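Local atomic coordinates of NADPH-dependent aldehyde reductase YqhD (Escherichia coli, PDB entry 4QGS), a protein that reduces a broad range of short-chain aldehydes to alcohols with NADPH, using one zinc ion per subunit. Residues A184-V189 against N254-A259; V199-V204 against D291-L296; D205-T210 against G230-L235; V211-T216 against Q273-H278; V299-W304 against A340-F345. One frame throughout, in Å; residues are numbered along the deposited sequence.

Interaction 1: A184-V189 against N254-A259; sequences AVLDPV and NVMWAA
The junction between the nucleotide-binding part of the fold and the helical C-terminal part of this member of the iron-containing alcohol dehydrogenase family is bridged here mainly by the Met256 thioether. Met256, on helix 249-262, reaches the end of strand 183-186 with CG anti to the backbone N (chi1 -169°) and the chain extended beyond it. Its terminal methyl CE lies 3.9 Å from Leu186 CB and equally near Leu186 CA. One atom back, SD rests on the backbone where the strand gives way to a turn, 3.6 Å from Pro188 N. The Pro188 ring crosses the thioether at about a right angle, its CG 4.0 Å from Met256 SD. A looser touch comes from Leu186 CD2, which meets the edge of the Trp257 ring at CZ3, 4.3 Å away and near the ring plane. The turn under the sulfur is an Asx turn: Asp187 OD1 accepts from Val189 N at 2.9 Å, met from above the carboxylate plane, while Asp187 OD2 takes the backbone N of Gly28. The chain then runs on to Tyr190 and Thr193, which bind NADP(+). Strand 183-186 lies between strands 22-25 and 144-148 in the parallel sheet, and Phe25 also packs against Leu186, Pro188 and Trp257.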
# COMPACT_ATOMS: atom_id res chain seq x y z
N ALA A 184 -7.71 7.03 -12.04
CA ALA A 184 -6.38 7.27 -11.49
C ALA A 184 -5.42 7.49 -12.65
O ALA A 184 -5.35 6.66 -13.57
CB ALA A 184 -5.93 6.09 -10.61
N VAL A 185 -4.71 8.62 -12.63
CA VAL A 185 -3.66 8.86 -13.61
C VAL A 185 -2.34 8.33 -13.08
O VAL A 185 -1.88 8.78 -12.04
CB VAL A 185 -3.49 10.36 -13.94
CG1 VAL A 185 -2.36 10.55 -14.93
CG2 VAL A 185 -4.79 10.92 -14.49
N LEU A 186 -1.76 7.38 -13.82
CA LEU A 186 -0.50 6.74 -13.46
C LEU A 186 0.53 6.98 -14.56
O LEU A 186 0.52 6.30 -15.58
CB LEU A 186 -0.69 5.23 -13.25
CG LEU A 186 -1.22 4.67 -11.92
CD1 LEU A 186 -2.49 5.35 -11.48
CD2 LEU A 186 -1.48 3.17 -12.07
N ASP A 187 1.39 7.97 -14.36
CA ASP A 187 2.44 8.27 -15.32
C ASP A 187 3.79 7.93 -14.69
O ASP A 187 4.21 8.57 -13.74
CB ASP A 187 2.38 9.76 -15.73
CG ASP A 187 3.41 10.12 -16.79
OD1 ASP A 187 4.35 9.33 -17.03
OD2 ASP A 187 3.28 11.22 -17.39
N PRO A 188 4.46 6.91 -15.21
CA PRO A 188 5.75 6.48 -14.66
C PRO A 188 6.78 7.61 -14.60
O PRO A 188 7.65 7.62 -13.73
CB PRO A 188 6.19 5.38 -15.62
CG PRO A 188 4.88 4.80 -16.12
CD PRO A 188 3.98 5.99 -16.26
N VAL A 189 6.68 8.58 -15.51
CA VAL A 189 7.64 9.69 -15.51
C VAL A 189 7.60 10.46 -14.18
O VAL A 189 8.63 10.95 -13.71
CB VAL A 189 7.38 10.66 -16.68
CG1 VAL A 189 8.27 11.93 -16.54
CG2 VAL A 189 7.63 9.95 -18.00
N ASN A 254 7.16 -0.70 -15.85
CA ASN A 254 6.92 -2.06 -15.39
C ASN A 254 6.82 -2.11 -13.87
O ASN A 254 5.99 -2.83 -13.33
CB ASN A 254 8.02 -3.01 -15.86
CG ASN A 254 7.79 -3.51 -17.27
OD1 ASN A 254 6.68 -3.92 -17.61
ND2 ASN A 254 8.83 -3.48 -18.09
N VAL A 255 7.65 -1.34 -13.18
CA VAL A 255 7.60 -1.39 -11.72
C VAL A 255 6.31 -0.76 -11.20
O VAL A 255 5.65 -1.30 -10.32
CB VAL A 255 8.84 -0.71 -11.09
CG1 VAL A 255 8.68 -0.61 -9.58
CG2 VAL A 255 10.07 -1.52 -11.45
N MET A 256 5.91 0.36 -11.80
CA MET A 256 4.70 1.05 -11.38
C MET A 256 3.45 0.18 -11.61
O MET A 256 2.55 0.14 -10.76
CB MET A 256 4.54 2.37 -12.12
CG MET A 256 3.46 3.27 -11.55
SD MET A 256 3.35 4.83 -12.47
CE MET A 256 2.60 5.89 -11.24
N TRP A 257 3.40 -0.49 -12.75
CA TRP A 257 2.23 -1.28 -13.10
C TRP A 257 2.19 -2.56 -12.29
O TRP A 257 1.14 -2.98 -11.81
CB TRP A 257 2.20 -1.58 -14.61
CG TRP A 257 0.87 -2.16 -15.14
CD1 TRP A 257 0.73 -3.18 -16.04
CD2 TRP A 257 -0.46 -1.72 -14.81
NE1 TRP A 257 -0.62 -3.41 -16.29
CE2 TRP A 257 -1.36 -2.53 -15.55
CE3 TRP A 257 -0.98 -0.73 -13.97
CZ2 TRP A 257 -2.74 -2.37 -15.46
CZ3 TRP A 257 -2.36 -0.57 -13.90
CH2 TRP A 257 -3.22 -1.39 -14.64
N ALA A 258 3.36 -3.19 -12.10
CA ALA A 258 3.44 -4.35 -11.22
C ALA A 258 3.00 -4.01 -9.79
O ALA A 258 2.24 -4.78 -9.18
CB ALA A 258 4.86 -4.92 -11.21
N ALA A 259 3.48 -2.89 -9.26
CA ALA A 259 3.16 -2.49 -7.90
C ALA A 259 1.67 -2.21 -7.78
O ALA A 259 1.03 -2.53 -6.76
CB ALA A 259 4.00 -1.25 -7.49

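Interaction 2: V199-V204 against D291-L296; sequences VANGVV and DHAQTL. With ZN (zinc ion), chain B.
Asn201 ND2 donates a hydrogen bond to Asp291 OD2 at 2.9 Å, tying helix 196-211 to Asp291, at the N-cap position of helix 292-306, in the zinc-binding helical part of the fold. The Asp291 carboxylate makes no capping bond. Its OD2 lies close to the amide plane, whereas the donor stands above the carboxylate plane; the two flat groups are turned 81° apart. Asn201 CG lies beside its own backbone N (chi1 -73°). A water donates to Asn201 OD1 at 2.6 Å and accepts from Gln294 NE2. Asp291 OD1 forms a salt bridge with Arg197. An alanine in place of Asn201 would probably leave Asp291 OD2 without this donor and the bridging water without one of its acceptors. Next to the polar pair the helix segments, 50° apart in direction, come close at Ala293, whose CB sits 3.6 Å from Asn201 CB and 3.3 Å from Asn201 O. Val204 packs beside it, CG1 approaching Ala293 O at 3.6 Å. The intervening His292 turns to the metal and joins Asp205, His209 and His278 there. Its NE2 binds zinc at 2.1 Å, and Leu296 CD1 lies over one face of the imidazole, offset toward the rim.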
# COMPACT_ATOMS: atom_id res chain seq x y z
N VAL A 199 12.04 4.44 -3.65
CA VAL A 199 11.90 3.50 -4.77
C VAL A 199 12.09 2.07 -4.25
O VAL A 199 11.28 1.17 -4.54
CB VAL A 199 12.92 3.78 -5.90
CG1 VAL A 199 12.88 2.67 -6.95
CG2 VAL A 199 12.61 5.12 -6.55
N ALA A 200 13.14 1.87 -3.47
CA ALA A 200 13.38 0.54 -2.89
C ALA A 200 12.25 0.12 -1.97
O ALA A 200 11.77 -1.03 -2.04
CB ALA A 200 14.72 0.51 -2.15
N ASN A 201 11.81 1.02 -1.09
CA ASN A 201 10.70 0.69 -0.19
C ASN A 201 9.44 0.28 -0.96
O ASN A 201 8.72 -0.64 -0.55
CB ASN A 201 10.34 1.85 0.73
CG ASN A 201 11.37 2.08 1.82
OD1 ASN A 201 12.25 1.24 2.06
ND2 ASN A 201 11.27 3.22 2.49
N GLY A 202 9.16 0.99 -2.05
CA GLY A 202 7.99 0.68 -2.86
C GLY A 202 8.07 -0.70 -3.46
O GLY A 202 7.07 -1.44 -3.51
N VAL A 203 9.26 -1.07 -3.93
CA VAL A 203 9.46 -2.39 -4.51
C VAL A 203 9.26 -3.47 -3.44
O VAL A 203 8.56 -4.46 -3.67
CB VAL A 203 10.85 -2.52 -5.15
CG1 VAL A 203 11.16 -3.98 -5.48
CG2 VAL A 203 10.90 -1.66 -6.41
N VAL A 204 9.85 -3.28 -2.27
CA VAL A 204 9.69 -4.25 -1.19
C VAL A 204 8.23 -4.37 -0.74
O VAL A 204 7.71 -5.48 -0.57
CB VAL A 204 10.57 -3.88 0.02
CG1 VAL A 204 10.23 -4.78 1.21
CG2 VAL A 204 12.03 -4.04 -0.35
N ASP A 291 10.82 2.65 8.52
CA ASP A 291 9.96 2.73 7.34
C ASP A 291 9.09 1.48 7.26
O ASP A 291 9.55 0.40 7.61
CB ASP A 291 10.77 2.83 6.03
CG ASP A 291 11.56 4.11 5.91
OD1 ASP A 291 11.31 5.05 6.71
OD2 ASP A 291 12.41 4.19 5.00
N HIS A 292 7.86 1.63 6.77
CA HIS A 292 6.96 0.48 6.56
C HIS A 292 7.68 -0.69 5.90
O HIS A 292 7.68 -1.81 6.44
CB HIS A 292 5.76 0.91 5.70
CG HIS A 292 4.80 -0.20 5.37
ND1 HIS A 292 4.23 -1.00 6.33
CD2 HIS A 292 4.30 -0.60 4.18
CE1 HIS A 292 3.42 -1.88 5.74
NE2 HIS A 292 3.44 -1.65 4.44
N ALA A 293 8.32 -0.44 4.77
CA ALA A 293 8.95 -1.52 4.01
C ALA A 293 10.13 -2.15 4.73
O ALA A 293 10.39 -3.34 4.56
CB ALA A 293 9.39 -1.02 2.64
N GLN A 294 10.85 -1.36 5.53
CA GLN A 294 11.96 -1.91 6.32
C GLN A 294 11.43 -2.93 7.31
O GLN A 294 12.03 -3.99 7.50
CB GLN A 294 12.72 -0.79 7.06
CG GLN A 294 13.43 0.16 6.13
CD GLN A 294 13.95 1.41 6.85
OE1 GLN A 294 13.50 1.75 7.95
NE2 GLN A 294 14.90 2.10 6.22
N THR A 295 10.29 -2.64 7.92
CA THR A 295 9.75 -3.59 8.90
C THR A 295 9.32 -4.89 8.22
O THR A 295 9.42 -5.97 8.81
CB THR A 295 8.55 -3.01 9.68
OG1 THR A 295 7.40 -2.94 8.82
CG2 THR A 295 8.91 -1.62 10.24
N LEU A 296 8.86 -4.80 6.97
CA LEU A 296 8.45 -5.99 6.23
C LEU A 296 9.65 -6.85 5.84
O LEU A 296 9.59 -8.08 5.87
CB LEU A 296 7.65 -5.62 4.97
CG LEU A 296 6.43 -4.71 5.18
CD1 LEU A 296 5.74 -4.39 3.83
CD2 LEU A 296 5.42 -5.30 6.16
ZN ZN B . 2.25 -2.52 2.95
O HOH W 1 14.39 1.88 3.40
O HOH W 2 0.50 -1.80 3.85
O HOH W 3 1.81 -0.66 1.96

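Interaction 3: D205-T210 against G230-L235; sequences DAFVHT and GILLTL. With ZN (zinc ion), chain B.
Helix 196-211 carries two zinc ligands of the catalytic site, and its other flank packs here against helix 222-244. The short segments run nearly antiparallel, their axes 9.7 Å apart and 158° between directions. Phe207, with CG anti to the backbone N (chi1 -170°), offers a ring face to Leu232, whose CD2 stands over the centre in a CH-pi contact, 3.6 Å from the ring centroid. Leu235 packs beside it, CD1 touching Phe207 N at 3.6 Å and Ala206 CB at 3.8 Å. Replacing Phe207 by alanine would remove the ring and probably open a gap beside Leu232 CD2, leaving that methyl without its aromatic partner. One turn on, Thr210 slides past Leu232 in the opposite direction, CG2 lying 3.7 Å from Leu232 CG, while its OG1 meets Ile231 CG2. That hydroxyl is satisfied within its own helix: OG1 donates to Ala206 O at 2.9 Å, across the carbonyl plane from the Thr210 N bond to the same oxygen. Away from this apolar seam, Asp205 OD1 and His209 NE2 each bind zinc at 2.1 Å, spaced one helical turn apart, and His278 and His292 complete the protein ligands. Around the seam, helix 249-262 packs on Ala206 and Thr210 through Ala262, and Tyr318 of helix 312-323 touches both Phe207 and Leu232.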
# COMPACT_ATOMS: atom_id res chain seq x y z
N ASP A 205 7.55 -3.24 -0.60
CA ASP A 205 6.17 -3.26 -0.11
C ASP A 205 5.27 -3.97 -1.13
O ASP A 205 4.45 -4.82 -0.75
CB ASP A 205 5.69 -1.84 0.15
CG ASP A 205 4.30 -1.79 0.81
OD1 ASP A 205 3.98 -2.60 1.72
OD2 ASP A 205 3.52 -0.90 0.40
N ALA A 206 5.45 -3.66 -2.41
CA ALA A 206 4.69 -4.38 -3.45
C ALA A 206 4.96 -5.89 -3.42
O ALA A 206 4.03 -6.71 -3.53
CB ALA A 206 5.01 -3.81 -4.83
N PHE A 207 6.22 -6.26 -3.25
CA PHE A 207 6.63 -7.65 -3.22
C PHE A 207 5.94 -8.36 -2.06
O PHE A 207 5.37 -9.45 -2.21
CB PHE A 207 8.16 -7.74 -3.09
CG PHE A 207 8.73 -9.13 -3.30
CD1 PHE A 207 9.31 -9.48 -4.51
CD2 PHE A 207 8.71 -10.07 -2.27
CE1 PHE A 207 9.87 -10.75 -4.70
CE2 PHE A 207 9.26 -11.34 -2.46
CZ PHE A 207 9.83 -11.68 -3.67
N VAL A 208 5.95 -7.71 -0.90
CA VAL A 208 5.38 -8.33 0.29
C VAL A 208 3.86 -8.36 0.22
O VAL A 208 3.26 -9.37 0.59
CB VAL A 208 5.86 -7.61 1.56
CG1 VAL A 208 5.16 -8.20 2.79
CG2 VAL A 208 7.37 -7.76 1.68
N HIS A 209 3.22 -7.29 -0.28
CA HIS A 209 1.76 -7.36 -0.45
C HIS A 209 1.38 -8.56 -1.31
O HIS A 209 0.37 -9.22 -1.05
CB HIS A 209 1.20 -6.07 -1.07
CG HIS A 209 0.98 -4.98 -0.07
ND1 HIS A 209 -0.28 -4.51 0.26
CD2 HIS A 209 1.85 -4.28 0.71
CE1 HIS A 209 -0.17 -3.56 1.17
NE2 HIS A 209 1.11 -3.41 1.46
N THR A 210 2.20 -8.86 -2.32
CA THR A 210 1.94 -10.00 -3.19
C THR A 210 2.08 -11.31 -2.42
O THR A 210 1.18 -12.15 -2.47
CB THR A 210 2.87 -10.00 -4.40
OG1 THR A 210 2.72 -8.75 -5.10
CG2 THR A 210 2.51 -11.17 -5.36
N GLY A 230 3.80 -13.78 -11.56
CA GLY A 230 4.15 -12.81 -12.59
C GLY A 230 4.56 -11.47 -12.02
O GLY A 230 5.53 -10.85 -12.49
N ILE A 231 3.82 -10.99 -11.03
CA ILE A 231 4.16 -9.74 -10.36
C ILE A 231 5.55 -9.86 -9.71
O ILE A 231 6.40 -8.97 -9.87
CB ILE A 231 3.10 -9.36 -9.28
CG1 ILE A 231 1.79 -8.97 -9.95
CG2 ILE A 231 3.63 -8.21 -8.37
CD1 ILE A 231 0.58 -8.96 -9.02
N LEU A 232 5.77 -10.96 -9.00
CA LEU A 232 7.03 -11.17 -8.25
C LEU A 232 8.21 -11.23 -9.22
O LEU A 232 9.24 -10.56 -9.02
CB LEU A 232 6.94 -12.45 -7.41
CG LEU A 232 5.86 -12.39 -6.33
CD1 LEU A 232 5.65 -13.76 -5.70
CD2 LEU A 232 6.27 -11.38 -5.23
N LEU A 233 8.06 -11.99 -10.30
CA LEU A 233 9.10 -12.10 -11.31
C LEU A 233 9.45 -10.74 -11.93
O LEU A 233 10.62 -10.43 -12.17
CB LEU A 233 8.64 -13.09 -12.40
CG LEU A 233 8.77 -14.55 -11.95
CD1 LEU A 233 7.85 -15.44 -12.77
CD2 LEU A 233 10.21 -15.02 -12.04
N THR A 234 8.43 -9.93 -12.18
CA THR A 234 8.61 -8.60 -12.75
C THR A 234 9.35 -7.67 -11.78
O THR A 234 10.24 -6.93 -12.17
CB THR A 234 7.26 -7.98 -13.13
OG1 THR A 234 6.62 -8.82 -14.10
CG2 THR A 234 7.46 -6.59 -13.74
N LEU A 235 8.98 -7.72 -10.51
CA LEU A 235 9.64 -6.88 -9.50
C LEU A 235 11.09 -7.30 -9.32
O LEU A 235 11.97 -6.45 -9.12
CB LEU A 235 8.87 -6.95 -8.17
CG LEU A 235 7.50 -6.29 -8.13
CD1 LEU A 235 6.77 -6.58 -6.82
CD2 LEU A 235 7.60 -4.77 -8.36
ZN ZN B . 2.25 -2.52 2.95
O HOH W 2 0.50 -1.80 3.85
O HOH W 3 1.81 -0.66 1.96

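Interaction 4: V211-T216 against Q273-H278; sequences VEQYVT and QDWATH. With ZN (zinc ion), chain B.
Glu212 OE2 receives two N-H groups of His278, a zinc ligand whose NE2 binds the metal at 2.1 Å. His278 ND1 donates to OE2 at 2.9 Å; the oxygen lies in the imidazole plane and accepts on its anti lone pair. The backbone N of His278 arrives nearly along the C-O axis of the same oxygen. Between the bond at ND1 and the zinc bond at NE2 the ring is held against rotation, and the carboxylate would probably make the imidazole a more electron-rich ligand. The other oxygen, OE1, accepts from Trp275 N at 2.8 Å, well above the carboxylate plane. Glu212 CB lies over one face of the six-membered Trp275 ring, 3.7 Å from the centroid. A bend at chi2 (-85°) turns CD off the extended path of the chain. The indole is held in turn by Gln273 OE1, which accepts from Trp275 NE1 at 2.8 Å in the ring plane, while Gln213 CG packs obliquely on Trp275 CZ2 at 3.7 Å. Farther out, Asp274 N donates to Glu212 O at 2.8 Å. Asp274 OD1 closes an Asx turn to Ala276 N just as helix 276-288 begins, and OD2 pairs with Lys311. The loop after helix 196-211 thus clasps the start of helix 276-288, with Trp304 of helix 292-306 packed against Val211 and Val215.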
# COMPACT_ATOMS: atom_id res chain seq x y z
N VAL A 211 3.18 -11.50 -1.70
CA VAL A 211 3.35 -12.81 -1.03
C VAL A 211 2.44 -12.98 0.19
O VAL A 211 2.22 -14.11 0.64
CB VAL A 211 4.82 -13.06 -0.59
CG1 VAL A 211 5.76 -13.06 -1.79
CG2 VAL A 211 5.26 -12.03 0.46
N GLU A 212 1.88 -11.89 0.71
CA GLU A 212 0.89 -11.97 1.78
C GLU A 212 -0.36 -12.70 1.30
O GLU A 212 -1.14 -13.21 2.10
CB GLU A 212 0.48 -10.59 2.29
CG GLU A 212 1.59 -9.83 3.03
CD GLU A 212 1.71 -10.17 4.51
OE1 GLU A 212 1.49 -11.34 4.91
OE2 GLU A 212 2.01 -9.25 5.30
N GLN A 213 -0.53 -12.71 -0.02
CA GLN A 213 -1.71 -13.28 -0.66
C GLN A 213 -1.39 -14.50 -1.52
O GLN A 213 -2.26 -15.02 -2.24
CB GLN A 213 -2.39 -12.22 -1.52
CG GLN A 213 -2.78 -10.96 -0.73
CD GLN A 213 -3.28 -9.84 -1.64
OE1 GLN A 213 -4.46 -9.79 -1.99
NE2 GLN A 213 -2.39 -8.91 -1.99
N TYR A 214 -0.16 -14.98 -1.45
CA TYR A 214 0.28 -16.06 -2.33
C TYR A 214 1.10 -17.12 -1.60
O TYR A 214 0.89 -18.32 -1.81
CB TYR A 214 1.09 -15.47 -3.51
CG TYR A 214 1.90 -16.49 -4.29
CD1 TYR A 214 1.28 -17.44 -5.10
CD2 TYR A 214 3.29 -16.50 -4.20
CE1 TYR A 214 2.03 -18.37 -5.80
CE2 TYR A 214 4.05 -17.43 -4.90
CZ TYR A 214 3.40 -18.37 -5.69
OH TYR A 214 4.14 -19.29 -6.38
N VAL A 215 2.01 -16.72 -0.72
CA VAL A 215 2.80 -17.72 -0.01
C VAL A 215 2.02 -18.09 1.25
O VAL A 215 2.29 -17.62 2.36
CB VAL A 215 4.21 -17.23 0.32
CG1 VAL A 215 5.02 -18.36 0.96
CG2 VAL A 215 4.88 -16.77 -0.97
N THR A 216 1.01 -18.93 1.04
CA THR A 216 0.04 -19.24 2.07
C THR A 216 -0.27 -20.73 2.08
O THR A 216 0.48 -21.53 2.63
CB THR A 216 -1.26 -18.43 1.87
OG1 THR A 216 -1.74 -18.64 0.53
CG2 THR A 216 -1.00 -16.94 2.06
N GLN A 273 -5.33 -15.43 2.79
CA GLN A 273 -4.44 -14.29 2.95
C GLN A 273 -3.85 -14.28 4.33
O GLN A 273 -4.51 -14.65 5.30
CB GLN A 273 -5.18 -12.99 2.66
CG GLN A 273 -5.69 -12.92 1.21
CD GLN A 273 -6.28 -11.59 0.84
OE1 GLN A 273 -6.03 -10.58 1.49
NE2 GLN A 273 -7.08 -11.58 -0.22
N ASP A 274 -2.61 -13.83 4.42
CA ASP A 274 -1.83 -13.92 5.65
C ASP A 274 -1.92 -12.59 6.40
O ASP A 274 -2.78 -12.42 7.27
CB ASP A 274 -0.39 -14.29 5.29
CG ASP A 274 0.51 -14.49 6.51
OD1 ASP A 274 0.10 -14.14 7.62
OD2 ASP A 274 1.64 -15.00 6.32
N TRP A 275 -1.03 -11.67 6.04
CA TRP A 275 -0.91 -10.30 6.58
C TRP A 275 -0.25 -10.25 7.94
O TRP A 275 -0.15 -9.17 8.51
CB TRP A 275 -2.27 -9.59 6.62
CG TRP A 275 -2.83 -9.46 5.23
CD1 TRP A 275 -3.90 -10.13 4.72
CD2 TRP A 275 -2.29 -8.67 4.17
NE1 TRP A 275 -4.08 -9.79 3.39
CE2 TRP A 275 -3.10 -8.89 3.03
CE3 TRP A 275 -1.21 -7.78 4.06
CZ2 TRP A 275 -2.87 -8.26 1.82
CZ3 TRP A 275 -0.98 -7.16 2.85
CH2 TRP A 275 -1.81 -7.40 1.74
N ALA A 276 0.20 -11.39 8.45
CA ALA A 276 0.89 -11.39 9.74
C ALA A 276 2.20 -10.61 9.67
O ALA A 276 2.60 -9.96 10.65
CB ALA A 276 1.14 -12.81 10.23
N THR A 277 2.88 -10.69 8.53
CA THR A 277 4.13 -9.92 8.35
C THR A 277 3.84 -8.42 8.48
O THR A 277 4.57 -7.70 9.18
CB THR A 277 4.80 -10.23 7.00
OG1 THR A 277 5.29 -11.58 7.01
CG2 THR A 277 5.98 -9.26 6.71
N HIS A 278 2.77 -7.96 7.84
CA HIS A 278 2.32 -6.58 8.00
C HIS A 278 1.97 -6.23 9.45
O HIS A 278 2.38 -5.18 9.94
CB HIS A 278 1.13 -6.27 7.07
CG HIS A 278 1.53 -5.66 5.76
ND1 HIS A 278 2.13 -6.39 4.75
CD2 HIS A 278 1.47 -4.38 5.30
CE1 HIS A 278 2.41 -5.59 3.73
NE2 HIS A 278 2.01 -4.36 4.04
ZN ZN B . 2.25 -2.52 2.95
O HOH W 4 3.14 -13.04 5.82
O HOH W 2 0.50 -1.80 3.85
O HOH W 3 1.81 -0.66 1.96

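Interaction 5: V299-W304 against A340-F345; sequences VLPALW and ATRNFF
Helices 292-306 and 330-347 run almost exactly antiparallel here, 174° between directions and 9.9 Å between the axes of the short segments. Pro301 and Arg342 form the closest pair of CA atoms, at 6.4 Å; the first helix is kinked at the proline, whose N makes no bond to the preceding turn. The Arg342 chain bends at chi3 (-71°), which sets NE; the guanidinium beyond it has Pro301 CG above one face, offset toward the rim. Pro301 CB lies 3.4 Å from Arg342 NH1. In the guanidinium plane a water accepts from NH1, a long bond of 3.3 Å, and donates to Pro301 O, while NH2 is hydrogen-bonded to Thr352 OG1. Leu300 CD2 meets the Phe345 edge at CE2, 3.9 Å away, the two side chains crossing at about a right angle. Leu300 CG also lies over the centre of the Trp304 ring. At the indole edge Trp304 CZ3 is 3.5 Å from Thr341 OG1, which is hydrogen-bonded to Tyr318 and Ala337. The Leu300 side chain lies about 11 Å from the zinc ion. This is side-by-side antiparallel packing in the all-helical C-terminal part of the iron-containing alcohol dehydrogenase fold.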
# COMPACT_ATOMS: atom_id res chain seq x y z
N VAL A 299 10.71 -8.74 9.01
CA VAL A 299 9.82 -9.78 9.52
C VAL A 299 9.62 -10.94 8.54
O VAL A 299 9.62 -12.11 8.96
CB VAL A 299 8.46 -9.20 9.91
CG1 VAL A 299 7.46 -10.30 10.27
CG2 VAL A 299 8.66 -8.23 11.10
N LEU A 300 9.45 -10.65 7.25
CA LEU A 300 9.06 -11.71 6.30
C LEU A 300 9.95 -12.96 6.34
O LEU A 300 9.43 -14.07 6.48
CB LEU A 300 9.03 -11.17 4.86
CG LEU A 300 8.45 -12.18 3.86
CD1 LEU A 300 6.95 -12.31 4.02
CD2 LEU A 300 8.81 -11.75 2.45
N PRO A 301 11.28 -12.81 6.19
CA PRO A 301 12.05 -14.06 6.11
C PRO A 301 12.04 -14.81 7.44
O PRO A 301 12.04 -16.04 7.42
CB PRO A 301 13.45 -13.60 5.71
CG PRO A 301 13.53 -12.15 6.15
CD PRO A 301 12.14 -11.62 5.99
N ALA A 302 12.02 -14.10 8.57
CA ALA A 302 11.92 -14.77 9.86
C ALA A 302 10.58 -15.48 10.00
O ALA A 302 10.50 -16.61 10.51
CB ALA A 302 12.12 -13.76 11.00
N LEU A 303 9.51 -14.83 9.53
CA LEU A 303 8.17 -15.42 9.62
C LEU A 303 8.07 -16.67 8.75
O LEU A 303 7.48 -17.68 9.15
CB LEU A 303 7.10 -14.39 9.23
CG LEU A 303 5.66 -14.87 9.41
CD1 LEU A 303 4.73 -13.75 9.90
CD2 LEU A 303 5.12 -15.46 8.11
N TRP A 304 8.62 -16.59 7.54
CA TRP A 304 8.58 -17.72 6.62
C TRP A 304 9.29 -18.94 7.20
O TRP A 304 8.79 -20.06 7.12
CB TRP A 304 9.20 -17.33 5.28
CG TRP A 304 8.23 -16.69 4.33
CD1 TRP A 304 6.89 -16.49 4.51
CD2 TRP A 304 8.55 -16.18 3.04
NE1 TRP A 304 6.36 -15.89 3.39
CE2 TRP A 304 7.36 -15.69 2.47
CE3 TRP A 304 9.73 -16.11 2.30
CZ2 TRP A 304 7.32 -15.11 1.20
CZ3 TRP A 304 9.69 -15.54 1.03
CH2 TRP A 304 8.49 -15.06 0.49
N ALA A 340 17.23 -16.25 -0.93
CA ALA A 340 17.16 -15.44 -2.15
C ALA A 340 16.29 -14.20 -1.92
O ALA A 340 16.58 -13.12 -2.45
CB ALA A 340 16.62 -16.25 -3.34
N THR A 341 15.22 -14.37 -1.14
CA THR A 341 14.31 -13.26 -0.84
C THR A 341 15.01 -12.23 0.05
O THR A 341 14.95 -11.03 -0.21
CB THR A 341 13.02 -13.77 -0.17
OG1 THR A 341 12.43 -14.79 -0.99
CG2 THR A 341 12.01 -12.65 0.03
N ARG A 342 15.67 -12.72 1.09
CA ARG A 342 16.45 -11.86 1.96
C ARG A 342 17.49 -11.10 1.15
O ARG A 342 17.60 -9.88 1.26
CB ARG A 342 17.13 -12.69 3.05
CG ARG A 342 17.70 -11.86 4.17
CD ARG A 342 18.41 -12.74 5.20
NE ARG A 342 17.53 -13.57 6.03
CZ ARG A 342 16.82 -13.11 7.06
NH1 ARG A 342 16.08 -13.93 7.79
NH2 ARG A 342 16.83 -11.82 7.36
N ASN A 343 18.23 -11.81 0.31
CA ASN A 343 19.25 -11.17 -0.51
C ASN A 343 18.67 -10.12 -1.45
O ASN A 343 19.27 -9.05 -1.64
CB ASN A 343 20.02 -12.21 -1.31
CG ASN A 343 21.09 -11.59 -2.18
OD1 ASN A 343 22.12 -11.11 -1.67
ND2 ASN A 343 20.86 -11.56 -3.48
N PHE A 344 17.51 -10.41 -2.04
CA PHE A 344 16.84 -9.46 -2.93
C PHE A 344 16.58 -8.14 -2.18
O PHE A 344 16.90 -7.06 -2.68
CB PHE A 344 15.54 -10.07 -3.48
CG PHE A 344 14.72 -9.12 -4.32
CD1 PHE A 344 15.22 -8.62 -5.51
CD2 PHE A 344 13.44 -8.76 -3.92
CE1 PHE A 344 14.46 -7.76 -6.29
CE2 PHE A 344 12.68 -7.89 -4.69
CZ PHE A 344 13.19 -7.38 -5.87
N PHE A 345 16.01 -8.23 -0.98
CA PHE A 345 15.73 -7.04 -0.17
C PHE A 345 17.03 -6.29 0.16
O PHE A 345 17.12 -5.06 0.00
CB PHE A 345 15.02 -7.42 1.13
CG PHE A 345 13.62 -7.98 0.93
CD1 PHE A 345 12.96 -7.83 -0.27
CD2 PHE A 345 12.98 -8.61 1.98
CE1 PHE A 345 11.66 -8.35 -0.44
CE2 PHE A 345 11.70 -9.13 1.84
CZ PHE A 345 11.04 -9.00 0.61
O HOH W 5 14.81 -16.92 8.10

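From the N terminus, strand 183-186 opens interaction 1, which closes at helix 249-262 and joins the nucleotide-binding sheet to the helical part. Helix 196-211 then opens interactions 2 and 3, and the loop after it opens interaction 4. Interaction 3 closes first, at helix 222-244, enclosed by the longer loops of interactions 1 and 2. Interaction 4 closes at helix 276-288, crossing both 1 and 3 but lying within 2, which itself crosses 1. Interaction 5 follows in series and joins helix 292-306 to helix 330-347. Interactions 2, 3 and 4 converge on one zinc; interaction 5 packs against all three, and interaction 1 touches 2 and 3.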